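Local coordinates for protein P91 (Metagenome, PDB 4ZI5) that hydrolyses phosphotriesters as a promiscuous enzyme of the dienelactone hydrolase family, built on the alpha/beta-hydrolase fold, at residues A16-Y21 with R27-F32; V45-E50 with D56-R61; D180-D185 with P225-D230. All blocks are in the same frame, centred on the assembly; numbering follows the deposited sequence. Where two conformers were deposited one is given.

Contact 1: residues A16-Y21 with R27-F32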
loop_
_atom_site.group_PDB
_atom_site.type_symbol
_atom_site.label_atom_id
_atom_site.label_comp_id
_atom_site.label_asym_id
_atom_site.label_seq_id
_atom_site.Cartn_x
_atom_site.Cartn_y
_atom_site.Cartn_z
ATOM N N ALA A 16 -7.673 -3.022 29.740
ATOM C CA ALA A 16 -8.719 -3.731 29.020
ATOM C C ALA A 16 -9.840 -4.081 29.982
ATOM O O ALA A 16 -9.596 -4.311 31.173
ATOM C CB ALA A 16 -8.165 -4.981 28.373
ATOM N N ARG A 17 -11.044 -4.206 29.446
ATOM C CA ARG A 17 -12.182 -4.628 30.255
ATOM C C ARG A 17 -13.141 -5.412 29.392
ATOM O O ARG A 17 -13.240 -5.173 28.179
ATOM C CB ARG A 17 -12.857 -3.407 30.869
ATOM C CG ARG A 17 -13.621 -2.509 29.896
ATOM C CD ARG A 17 -14.196 -1.317 30.620
ATOM N NE ARG A 17 -15.041 -0.446 29.792
ATOM C CZ ARG A 17 -14.778 0.824 29.477
ATOM N NH1 ARG A 17 -13.632 1.418 29.826
ATOM N NH2 ARG A 17 -15.676 1.502 28.760
ATOM N N LYS A 18 -13.885 -6.331 30.018
ATOM C CA LYS A 18 -14.890 -7.094 29.295
ATOM C C LYS A 18 -16.116 -6.238 29.032
ATOM O O LYS A 18 -16.461 -5.364 29.847
ATOM C CB LYS A 18 -15.267 -8.359 30.065
ATOM C CG LYS A 18 -14.087 -9.310 30.276
ATOM C CD LYS A 18 -13.464 -9.789 28.975
ATOM C CE LYS A 18 -12.056 -10.335 29.171
ATOM N NZ LYS A 18 -11.812 -11.215 30.342
ATOM N N VAL A 19 -16.722 -6.439 27.863
ATOM C CA VAL A 19 -17.971 -5.777 27.504
ATOM C C VAL A 19 -18.979 -6.834 27.072
ATOM O O VAL A 19 -18.781 -7.495 26.061
ATOM C CB VAL A 19 -17.761 -4.745 26.362
ATOM C CG1 VAL A 19 -19.072 -4.120 25.910
ATOM C CG2 VAL A 19 -16.795 -3.650 26.826
ATOM N N ASP A 20 -20.070 -6.944 27.837
ATOM C CA ASP A 20 -21.203 -7.805 27.511
ATOM C C ASP A 20 -22.126 -7.098 26.535
ATOM O O ASP A 20 -22.457 -5.943 26.728
ATOM C CB ASP A 20 -22.004 -8.131 28.787
ATOM C CG ASP A 20 -21.220 -8.969 29.758
ATOM O OD1 ASP A 20 -20.759 -10.059 29.363
ATOM O OD2 ASP A 20 -21.053 -8.539 30.924
ATOM N N TYR A 21 -22.515 -7.778 25.465
ATOM C CA TYR A 21 -23.521 -7.256 24.559
ATOM C C TYR A 21 -24.284 -8.413 23.939
ATOM O O TYR A 21 -23.880 -9.564 24.086
ATOM C CB TYR A 21 -22.881 -6.321 23.503
ATOM C CG TYR A 21 -21.848 -6.941 22.557
ATOM C CD1 TYR A 21 -20.533 -7.122 22.935
ATOM C CD2 TYR A 21 -22.206 -7.305 21.263
ATOM C CE1 TYR A 21 -19.595 -7.676 22.060
ATOM C CE2 TYR A 21 -21.291 -7.853 20.396
ATOM C CZ TYR A 21 -19.981 -8.035 20.785
ATOM O OH TYR A 21 -19.072 -8.542 19.890
ATOM N N ARG A 27 -25.539 -14.022 23.480
ATOM C CA ARG A 27 -24.804 -13.125 24.373
ATOM C C ARG A 27 -23.341 -13.147 23.984
ATOM O O ARG A 27 -22.737 -14.227 23.867
ATOM C CB ARG A 27 -24.940 -13.546 25.820
ATOM C CG ARG A 27 -26.375 -13.467 26.320
ATOM C CD ARG A 27 -26.425 -13.452 27.843
ATOM N NE ARG A 27 -27.765 -13.161 28.299
ATOM C CZ ARG A 27 -28.357 -11.964 28.273
ATOM N NH1 ARG A 27 -27.736 -10.884 27.841
ATOM N NH2 ARG A 27 -29.602 -11.849 28.712
ATOM N N CYS A 28 -22.783 -11.960 23.777
ATOM C CA CYS A 28 -21.405 -11.797 23.365
ATOM C C CYS A 28 -20.580 -11.147 24.469
ATOM O O CYS A 28 -21.075 -10.346 25.259
ATOM C CB CYS A 28 -21.343 -10.968 22.085
ATOM S SG CYS A 28 -22.275 -11.677 20.702
ATOM N N ILE A 29 -19.311 -11.525 24.531
ATOM C CA ILE A 29 -18.389 -10.962 25.495
ATOM C C ILE A 29 -17.142 -10.487 24.764
ATOM O O ILE A 29 -16.232 -11.262 24.481
ATOM C CB ILE A 29 -17.995 -11.954 26.589
ATOM C CG1 ILE A 29 -19.223 -12.763 27.096
ATOM C CG2 ILE A 29 -17.351 -11.176 27.724
ATOM C CD1 ILE A 29 -18.846 -14.081 27.752
ATOM N N GLY A 30 -17.126 -9.210 24.438
ATOM C CA GLY A 30 -15.950 -8.608 23.807
ATOM C C GLY A 30 -14.964 -8.082 24.848
ATOM O O GLY A 30 -15.246 -8.071 26.051
ATOM N N GLU A 31 -13.813 -7.607 24.380
ATOM C CA GLU A 31 -12.806 -7.009 25.249
ATOM C C GLU A 31 -12.405 -5.658 24.702
ATOM O O GLU A 31 -11.976 -5.551 23.550
ATOM C CB GLU A 31 -11.562 -7.930 25.397
ATOM C CG GLU A 31 -10.617 -7.477 26.493
ATOM C CD GLU A 31 -9.459 -8.408 26.670
ATOM O OE1 GLU A 31 -9.490 -9.174 27.653
ATOM O OE2 GLU A 31 -8.541 -8.395 25.819
ATOM N N PHE A 32 -12.567 -4.636 25.544
ATOM C CA PHE A 32 -12.400 -3.233 25.186
ATOM C C PHE A 32 -11.072 -2.740 25.740
ATOM O O PHE A 32 -10.810 -2.866 26.939
ATOM C CB PHE A 32 -13.542 -2.421 25.772
ATOM C CG PHE A 32 -13.482 -0.966 25.476
ATOM C CD1 PHE A 32 -13.775 -0.485 24.205
ATOM C CD2 PHE A 32 -13.169 -0.052 26.485
ATOM C CE1 PHE A 32 -13.746 0.859 23.938
ATOM C CE2 PHE A 32 -13.144 1.305 26.238
ATOM C CZ PHE A 32 -13.448 1.768 24.962
HETATM O O HOH W 1 -22.612 -11.276 27.251
HETATM O O HOH W 2 -25.143 -10.282 27.034
#
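Y21 lays its ring over C28 at one end of an antiparallel pair, while R17 and F32 meet at the other. Six backbone hydrogen bonds join the strands, two in each of the pairs R17–F32, V19–G30 and Y21–C28. Y21 is the instructive side chain to follow. From CB, a chi1 of 62° places CG between the backbone N and the carbonyl carbon, turning the ring toward strand 26-34. All six ring carbons lie 3.5 to 4.1 Å from C28 CB, CE2 and CZ nearest, and CD1 also nears C28 O. The methylene sits over the middle of the ring face in a CH-pi contact, whereas C28 SG is oblique, 4.0 Å from Y21 CE2. CE1 passes G30, where a CB would come within a tight 3.3 Å of it; glycine suits this close passage. At the tip, OH bonds to the backbone N of D76. A leucine here would probably uncover C28 CB and deprive D76 N of its hydroxyl partner. At the other end the R17 guanidinium presents a face to F32 CD2, which lies 3.5 Å from CZ, the two planes being 50° apart; its amino groups continue to E119 and Q117. On the opposite face of the hairpin, K18 CE approaches E31 OE1 at 3.2 Å, but K18 NZ stays 4.1 Å from that oxygen, beyond a salt bridge, and E31 OE2 bonds H33 NE2. This is the N-terminal beta hairpin of the mixed sheet: strand 26-34 pairs onward with strand 71-74, and Y21 packs against A109, A110 and A113 of helix 100-115.

Contact 2: residues V45-E50 with D56-R61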
loop_
_atom_site.group_PDB
_atom_site.type_symbol
_atom_site.label_atom_id
_atom_site.label_comp_id
_atom_site.label_asym_id
_atom_site.label_seq_id
_atom_site.Cartn_x
_atom_site.Cartn_y
_atom_site.Cartn_z
ATOM N N VAL A 45 -12.281 1.716 17.275
ATOM C CA VAL A 45 -12.043 0.689 16.265
ATOM C C VAL A 45 -12.582 -0.654 16.756
ATOM O O VAL A 45 -12.230 -1.110 17.873
ATOM C CB VAL A 45 -10.539 0.523 15.934
ATOM C CG1 VAL A 45 -10.329 -0.472 14.787
ATOM C CG2 VAL A 45 -9.928 1.873 15.535
ATOM N N VAL A 46 -13.417 -1.288 15.945
ATOM C CA VAL A 46 -13.804 -2.675 16.195
ATOM C C VAL A 46 -12.791 -3.593 15.559
ATOM O O VAL A 46 -12.423 -3.382 14.406
ATOM C CB VAL A 46 -15.165 -3.032 15.558
ATOM C CG1 VAL A 46 -15.567 -4.440 15.976
ATOM C CG2 VAL A 46 -16.231 -2.047 15.982
ATOM N N VAL A 47 -12.354 -4.614 16.294
ATOM C CA VAL A 47 -11.379 -5.572 15.793
ATOM C C VAL A 47 -12.108 -6.885 15.636
ATOM O O VAL A 47 -12.507 -7.468 16.642
ATOM C CB VAL A 47 -10.193 -5.753 16.737
ATOM C CG1 VAL A 47 -9.206 -6.788 16.181
ATOM C CG2 VAL A 47 -9.504 -4.402 17.018
ATOM N N PHE A 48 -12.291 -7.338 14.394
ATOM C CA PHE A 48 -12.925 -8.615 14.118
ATOM C C PHE A 48 -11.881 -9.734 14.002
ATOM O O PHE A 48 -10.988 -9.662 13.163
ATOM C CB PHE A 48 -13.797 -8.552 12.867
ATOM C CG PHE A 48 -15.038 -7.709 13.033
ATOM C CD1 PHE A 48 -16.070 -8.121 13.859
ATOM C CD2 PHE A 48 -15.152 -6.464 12.421
ATOM C CE1 PHE A 48 -17.202 -7.327 14.059
ATOM C CE2 PHE A 48 -16.287 -5.686 12.596
ATOM C CZ PHE A 48 -17.312 -6.127 13.439
ATOM N N PRO A 49 -11.979 -10.768 14.854
ATOM C CA PRO A 49 -10.963 -11.814 14.809
ATOM C C PRO A 49 -11.069 -12.769 13.633
ATOM O O PRO A 49 -11.999 -12.703 12.833
ATOM C CB PRO A 49 -11.158 -12.593 16.124
ATOM C CG PRO A 49 -12.256 -11.926 16.851
ATOM C CD PRO A 49 -12.927 -10.952 15.978
ATOM N N GLU A 50 -10.084 -13.659 13.548
ATOM C CA GLU A 50 -10.165 -14.772 12.624
ATOM C C GLU A 50 -11.310 -15.691 13.020
ATOM O O GLU A 50 -11.923 -15.544 14.118
ATOM C CB GLU A 50 -8.844 -15.542 12.615
ATOM C CG GLU A 50 -7.666 -14.743 12.085
ATOM C CD GLU A 50 -6.516 -15.632 11.682
ATOM O OE1 GLU A 50 -6.072 -16.417 12.532
ATOM O OE2 GLU A 50 -6.069 -15.583 10.517
ATOM N N ASP A 56 -6.031 -14.497 21.591
ATOM C CA ASP A 56 -4.962 -13.608 22.031
ATOM C C ASP A 56 -4.481 -12.698 20.900
ATOM O O ASP A 56 -4.172 -11.568 21.148
ATOM C CB ASP A 56 -3.777 -14.379 22.609
ATOM C CG ASP A 56 -4.093 -15.050 23.939
ATOM O OD1 ASP A 56 -5.120 -14.762 24.571
ATOM O OD2 ASP A 56 -3.285 -15.889 24.342
ATOM N N HIS A 57 -4.451 -13.213 19.679
ATOM C CA HIS A 57 -4.039 -12.433 18.527
ATOM C C HIS A 57 -4.925 -11.173 18.387
ATOM O O HIS A 57 -4.413 -10.042 18.265
ATOM C CB HIS A 57 -4.123 -13.294 17.268
ATOM C CG HIS A 57 -3.786 -12.560 16.022
ATOM N ND1 HIS A 57 -4.720 -11.827 15.323
ATOM C CD2 HIS A 57 -2.623 -12.421 15.351
ATOM C CE1 HIS A 57 -4.140 -11.251 14.288
ATOM N NE2 HIS A 57 -2.878 -11.613 14.266
ATOM N N ALA A 58 -6.239 -11.364 18.474
ATOM C CA ALA A 58 -7.152 -10.217 18.259
ATOM C C ALA A 58 -7.034 -9.221 19.391
ATOM O O ALA A 58 -7.030 -8.006 19.178
ATOM C CB ALA A 58 -8.574 -10.697 18.098
ATOM N N LYS A 59 -6.924 -9.747 20.613
ATOM C CA LYS A 59 -6.789 -8.898 21.792
ATOM C C LYS A 59 -5.505 -8.061 21.758
ATOM O O LYS A 59 -5.509 -6.907 22.178
ATOM C CB LYS A 59 -6.845 -9.726 23.075
ATOM C CG LYS A 59 -8.180 -10.418 23.305
ATOM C CD LYS A 59 -8.110 -11.428 24.431
ATOM C CE LYS A 59 -9.482 -12.016 24.656
ATOM N NZ LYS A 59 -9.414 -13.123 25.639
ATOM N N GLU A 60 -4.413 -8.649 21.261
ATOM C CA GLU A 60 -3.150 -7.912 21.117
ATOM C C GLU A 60 -3.248 -6.782 20.117
ATOM O O GLU A 60 -2.668 -5.712 20.340
ATOM C CB GLU A 60 -1.994 -8.871 20.760
ATOM C CG GLU A 60 -0.657 -8.238 20.455
ATOM C CD GLU A 60 -0.061 -7.389 21.556
ATOM O OE1 GLU A 60 -0.454 -7.457 22.735
ATOM O OE2 GLU A 60 0.841 -6.604 21.207
ATOM N N ARG A 61 -3.987 -6.997 19.029
ATOM C CA ARG A 61 -4.190 -5.931 18.054
ATOM C C ARG A 61 -5.015 -4.785 18.632
ATOM O O ARG A 61 -4.703 -3.595 18.401
ATOM C CB ARG A 61 -4.777 -6.502 16.739
ATOM C CG ARG A 61 -3.947 -7.599 16.071
ATOM C CD ARG A 61 -2.472 -7.222 15.972
ATOM N NE ARG A 61 -1.497 -8.180 15.446
ATOM C CZ ARG A 61 -1.019 -9.259 16.075
ATOM N NH1 ARG A 61 -0.044 -9.968 15.497
ATOM N NH2 ARG A 61 -1.511 -9.647 17.255
HETATM O O HOH W 3 -7.842 -13.301 15.585
#
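P49 and A58 form the dense part of this contact, CB to CB at 3.8 Å, with P49 CG also near the alanine methyl. Beside them V47 holds CG1 anti to its backbone N (chi1 179°) and brings that methyl 3.9 Å from A58 O; A58 is small enough for strand end and helix to come this close. Strand 42-48, helix 56-67 and strand 71-74 make a beta-alpha-beta unit, the repeating element of the alpha/beta-hydrolase sheet, and the contact is the first turn or so of that helix settling on the end of its first strand. Packing is thinner further along, where V47 CG1 is 4.5 Å from R61 CB. Toward the partly exposed H57 it gives way to water: one molecule accepts from E50 N at 3.1 Å and reaches H57 ND1 only weakly, at 3.5 Å. There H57 NE2 sits over the centre of one face of the R61 guanidinium, 3.4 Å above its plane. R61 NH2 adds a weak bond to H57 O, while NH1 is held by a salt bridge to E234. The E50 carboxylate lies on the H57 side, OE1 5.5 Å from H57 ND1, and bonds S213 OG through OE2; its side chain also touches C131.

Contact 3: residues D180-D185 with P225-D230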
loop_
_atom_site.group_PDB
_atom_site.type_symbol
_atom_site.label_atom_id
_atom_site.label_comp_id
_atom_site.label_asym_id
_atom_site.label_seq_id
_atom_site.Cartn_x
_atom_site.Cartn_y
_atom_site.Cartn_z
ATOM N N ASP A 180 -1.705 -15.816 -1.459
ATOM C CA ASP A 180 -2.714 -16.465 -0.633
ATOM C C ASP A 180 -3.580 -17.382 -1.528
ATOM O O ASP A 180 -4.284 -16.895 -2.403
ATOM C CB ASP A 180 -3.574 -15.371 0.054
ATOM C CG ASP A 180 -4.646 -15.913 0.972
ATOM O OD1 ASP A 180 -4.922 -17.130 0.973
ATOM O OD2 ASP A 180 -5.251 -15.090 1.713
ATOM N N PRO A 181 -3.528 -18.709 -1.295
ATOM C CA PRO A 181 -4.268 -19.629 -2.159
ATOM C C PRO A 181 -5.752 -19.740 -1.817
ATOM O O PRO A 181 -6.478 -20.408 -2.538
ATOM C CB PRO A 181 -3.597 -20.972 -1.882
ATOM C CG PRO A 181 -3.202 -20.890 -0.429
ATOM C CD PRO A 181 -2.832 -19.422 -0.203
ATOM N N LEU A 182 -6.185 -19.137 -0.714
ATOM C CA LEU A 182 -7.561 -19.263 -0.271
ATOM C C LEU A 182 -8.461 -18.162 -0.842
ATOM O O LEU A 182 -9.657 -18.218 -0.670
ATOM C CB LEU A 182 -7.612 -19.242 1.260
ATOM C CG LEU A 182 -6.764 -20.321 1.942
ATOM C CD1 LEU A 182 -6.941 -20.233 3.454
ATOM C CD2 LEU A 182 -7.127 -21.719 1.447
ATOM N N VAL A 183 -7.886 -17.181 -1.536
ATOM C CA VAL A 183 -8.648 -16.082 -2.131
ATOM C C VAL A 183 -8.376 -16.059 -3.626
ATOM O O VAL A 183 -7.237 -15.899 -4.039
ATOM C CB VAL A 183 -8.211 -14.748 -1.532
ATOM C CG1 VAL A 183 -9.019 -13.598 -2.126
ATOM C CG2 VAL A 183 -8.349 -14.770 -0.029
ATOM N N GLN A 184 -9.412 -16.226 -4.431
ATOM C CA GLN A 184 -9.254 -16.351 -5.885
ATOM C C GLN A 184 -9.110 -14.971 -6.565
ATOM O O GLN A 184 -9.710 -13.968 -6.126
ATOM C CB GLN A 184 -10.435 -17.143 -6.476
ATOM C CG GLN A 184 -10.725 -18.482 -5.792
ATOM C CD GLN A 184 -9.479 -19.356 -5.618
ATOM O OE1 GLN A 184 -9.145 -19.791 -4.496
ATOM N NE2 GLN A 184 -8.756 -19.585 -6.722
ATOM N N ASP A 185 -8.310 -14.925 -7.632
ATOM C CA ASP A 185 -8.058 -13.683 -8.393
ATOM C C ASP A 185 -9.340 -13.033 -8.863
ATOM O O ASP A 185 -9.470 -11.807 -8.837
ATOM C CB ASP A 185 -7.216 -13.964 -9.654
ATOM C CG ASP A 185 -5.762 -14.234 -9.355
ATOM O OD1 ASP A 185 -5.314 -13.941 -8.229
ATOM O OD2 ASP A 185 -5.052 -14.736 -10.263
ATOM N N PRO A 225 -3.386 -25.848 5.414
ATOM C CA PRO A 225 -2.510 -25.412 4.314
ATOM C C PRO A 225 -2.869 -24.014 3.817
ATOM O O PRO A 225 -4.031 -23.615 3.868
ATOM C CB PRO A 225 -2.749 -26.460 3.218
ATOM C CG PRO A 225 -3.413 -27.617 3.906
ATOM C CD PRO A 225 -4.178 -27.041 5.052
ATOM N N GLY A 226 -1.863 -23.266 3.381
ATOM C CA GLY A 226 -2.074 -21.894 2.873
ATOM C C GLY A 226 -1.936 -20.792 3.916
ATOM O O GLY A 226 -2.056 -19.611 3.571
ATOM N N LEU A 227 -1.675 -21.168 5.176
ATOM C CA LEU A 227 -1.504 -20.228 6.273
ATOM C C LEU A 227 -0.059 -20.194 6.755
ATOM O O LEU A 227 0.508 -21.229 7.105
ATOM C CB LEU A 227 -2.418 -20.570 7.445
ATOM C CG LEU A 227 -3.866 -20.112 7.333
ATOM C CD1 LEU A 227 -4.572 -20.794 6.183
ATOM C CD2 LEU A 227 -4.575 -20.397 8.662
ATOM N N ALA A 228 0.545 -19.012 6.755
ATOM C CA ALA A 228 1.890 -18.831 7.240
ATOM C C ALA A 228 2.078 -17.359 7.622
ATOM O O ALA A 228 1.453 -16.475 7.019
ATOM C CB ALA A 228 2.919 -19.269 6.203
ATOM N N TYR A 229 2.965 -17.129 8.597
ATOM C CA TYR A 229 3.330 -15.815 9.073
ATOM C C TYR A 229 4.299 -15.155 8.151
ATOM O O TYR A 229 5.208 -15.828 7.626
ATOM C CB TYR A 229 3.999 -15.944 10.441
ATOM C CG TYR A 229 4.380 -14.638 11.103
ATOM C CD1 TYR A 229 3.456 -13.609 11.254
ATOM C CD2 TYR A 229 5.686 -14.414 11.561
ATOM C CE1 TYR A 229 3.809 -12.411 11.871
ATOM C CE2 TYR A 229 6.035 -13.219 12.182
ATOM C CZ TYR A 229 5.106 -12.216 12.328
ATOM O OH TYR A 229 5.476 -11.023 12.939
ATOM N N ASP A 230 4.156 -13.846 7.969
ATOM C CA ASP A 230 5.201 -13.069 7.307
ATOM C C ASP A 230 5.302 -11.726 7.996
ATOM O O ASP A 230 4.407 -10.881 7.851
ATOM C CB ASP A 230 4.968 -12.880 5.796
ATOM C CG ASP A 230 6.155 -12.243 5.140
ATOM O OD1 ASP A 230 7.234 -12.870 5.149
ATOM O OD2 ASP A 230 6.074 -11.089 4.706
#
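P181 rests its ring carbon CG directly on the bare CA of G226, 3.6 Å away, and that closeness depends on a glycine. The backbone of G226 takes a positive phi of 92°, at which a CB would be jammed against the preceding carbonyl oxygen. A CB would also point at the proline and stand a clashing 2.8 Å from P181 CG. Two separate demands, one conformational and one steric, thus fall on the same residue. Next to this pair, L182 and L227 cross at about a right angle and meet through single methyls, CD1 to CD1 at 3.7 Å. In L182, CD1 stands anti to CA (chi2 -178°), which carries that methyl out to L227. The proline and leucine occupy the two middle positions of a type I turn from D180 to V183. This turn is reinforced by an Asx turn: D180 OD1 accepts from L182 N at 2.9 Å, the donor approaching from above the carboxylate plane. The second oxygen of the same carboxylate, OD2, bonds H212 ND1. In the dienelactone hydrolase family an aspartate and a histidine so paired are the acid and base of a Cys-His-Asp triad, and D180 and H212 probably play those parts here. The opposing segment is tied to the loop that carries H212, since G226 and A228 make backbone hydrogen bonds with H212 and L227 packs on S213. Across the contact itself there is no hydrogen bond. Its chemistry is therefore that of a small, largely solvent-facing apolar contact, fitted by shape, with the polar coupling between the two loops routed through H212.

The three contacts run in series along the chain. Contacts 1 and 2 both reach the same sheet, their centres 12 Å apart, and touch where E31 OE2, already bonded to H33, lies 3.2 Å from K59 CG. Contact 3 is on the other side of the chain's centre from contact 1, with about 30 Å between centres and 19 Å between nearest atoms. Contacts 2 and 3 have centres about 19 Å apart but approach to about 5 Å at their nearest atoms, and both touch the probable active site: E50 packs on C131, the likely nucleophile of a GxCxG elbow, and D180 bonds H212.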